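Local coordinates for DNA repair and recombination protein RadB (Thermococcus kodakarensis, PDB 2CVH), which is a RecA-like protein that probably acts in DNA repair and homologous recombination, probably binding DNA with very weak ATPase activity, at residues A37-L42 with V63-T68. Residues are numbered along the deposited sequence; the frame is centred on the assembly and turned at random.
Sequences ALQTGL and VQMAET
Gln39 lies opposite Met65 in register where the two helices pass each other, their CA atoms 7.6 Å apart; three residues on in the first helix, Leu42 CA is 7.2 Å from Ala66 CA, just one residue past Met65 in the second. The axes of 37-42 and 63-67 run in the same general sense, inclined by -48°, and come no closer than 10.6 Å, so side chains must bridge the space. Met65 does most of that. Its CG sits beside the backbone N, and the chain runs out towards the other helix before bending at its last torsion (chi3 45°), which lays the methyl against the backbone there: CE is 3.6 Å from Gln39 N and 3.7 Å from Gln39 CB. The sulfur meets Leu38 at its side, SD lying 3.7 Å from Leu38 CD1, and the two side chains cross at about a right angle. In the P-loop NTPase core that RadB shares with RecA-like proteins, 37-42 belongs to the helix that follows the Walker A loop. The side chain of Leu38 lies near Thr34, predicted to bind ATP, without touching it; helix 59-67, reached after strand 47-52, packs on the helix flank, where its Leu62 is touched by both Leu38 and Leu42. At the C-terminal end of the contact Leu42 takes over: with CG anti to the backbone N (chi1 -175°), its CD2 branch reaches to 4.1 Å from Ala66 CB. Both residues also touch Ala76 of helix 73-79, which makes a three-helix junction here.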
# COMPACT_ATOMS: atom_id res chain seq x y z
N ALA A 37 2.50 5.13 -1.21
CA ALA A 37 3.41 4.19 -0.56
C ALA A 37 4.82 4.79 -0.48
O ALA A 37 5.42 4.84 0.61
CB ALA A 37 3.44 2.87 -1.33
N LEU A 38 5.30 5.30 -1.61
CA LEU A 38 6.63 5.92 -1.72
C LEU A 38 6.79 7.08 -0.74
O LEU A 38 7.81 7.19 -0.05
CB LEU A 38 6.89 6.43 -3.15
CG LEU A 38 7.56 5.64 -4.29
CD1 LEU A 38 7.73 6.54 -5.54
CD2 LEU A 38 8.92 5.16 -3.87
N GLN A 39 5.79 7.95 -0.69
CA GLN A 39 5.81 9.10 0.17
C GLN A 39 5.76 8.76 1.65
O GLN A 39 6.44 9.40 2.45
CB GLN A 39 4.68 10.05 -0.19
CG GLN A 39 4.61 11.31 0.66
CD GLN A 39 3.94 12.46 -0.09
OE1 GLN A 39 3.07 13.16 0.45
NE2 GLN A 39 4.36 12.68 -1.32
N THR A 40 4.92 7.80 2.01
CA THR A 40 4.83 7.40 3.41
C THR A 40 6.20 6.82 3.82
O THR A 40 6.77 7.23 4.82
CB THR A 40 3.71 6.37 3.62
OG1 THR A 40 2.48 6.93 3.14
CG2 THR A 40 3.55 6.02 5.10
N GLY A 41 6.74 5.93 2.99
CA GLY A 41 8.05 5.34 3.27
C GLY A 41 9.13 6.40 3.35
O GLY A 41 9.88 6.49 4.32
N LEU A 42 9.17 7.28 2.35
CA LEU A 42 10.15 8.35 2.31
C LEU A 42 10.17 9.22 3.58
O LEU A 42 11.23 9.44 4.17
CB LEU A 42 9.90 9.19 1.05
CG LEU A 42 10.79 10.35 0.56
CD1 LEU A 42 10.17 11.66 0.95
CD2 LEU A 42 12.24 10.21 1.05
N VAL A 63 13.56 9.61 -5.96
CA VAL A 63 14.64 10.61 -5.97
C VAL A 63 14.01 11.99 -6.19
O VAL A 63 14.31 12.95 -5.47
CB VAL A 63 15.65 10.33 -7.14
CG1 VAL A 63 16.64 11.47 -7.27
CG2 VAL A 63 16.37 9.03 -6.90
N GLN A 64 13.12 12.09 -7.18
CA GLN A 64 12.43 13.34 -7.47
C GLN A 64 11.71 13.78 -6.23
O GLN A 64 11.92 14.89 -5.73
CB GLN A 64 11.43 13.15 -8.61
CG GLN A 64 10.70 14.43 -8.99
CD GLN A 64 9.81 14.26 -10.21
OE1 GLN A 64 9.80 15.10 -11.12
NE2 GLN A 64 9.05 13.16 -10.25
N MET A 65 10.90 12.88 -5.68
CA MET A 65 10.14 13.18 -4.48
C MET A 65 11.05 13.60 -3.33
O MET A 65 10.80 14.61 -2.66
CB MET A 65 9.28 11.98 -4.09
CG MET A 65 8.23 11.63 -5.13
SD MET A 65 7.34 10.10 -4.83
CE MET A 65 7.01 10.36 -3.05
N ALA A 66 12.16 12.88 -3.13
CA ALA A 66 13.11 13.20 -2.04
C ALA A 66 13.71 14.61 -2.23
O ALA A 66 13.65 15.44 -1.33
CB ALA A 66 14.22 12.15 -1.99
N GLU A 67 14.23 14.88 -3.42
CA GLU A 67 14.85 16.16 -3.73
C GLU A 67 13.90 17.32 -3.57
O GLU A 67 14.22 18.27 -2.86
CB GLU A 67 15.37 16.18 -5.16
CG GLU A 67 16.66 15.45 -5.36
CD GLU A 67 17.01 15.34 -6.81
OE1 GLU A 67 18.21 15.24 -7.12
OE2 GLU A 67 16.09 15.35 -7.66
N THR A 68 12.74 17.23 -4.24
CA THR A 68 11.74 18.30 -4.21
C THR A 68 11.26 18.66 -2.82
O THR A 68 10.55 19.65 -2.64
CB THR A 68 10.52 17.98 -5.08
OG1 THR A 68 10.92 17.35 -6.29
CG2 THR A 68 9.85 19.27 -5.46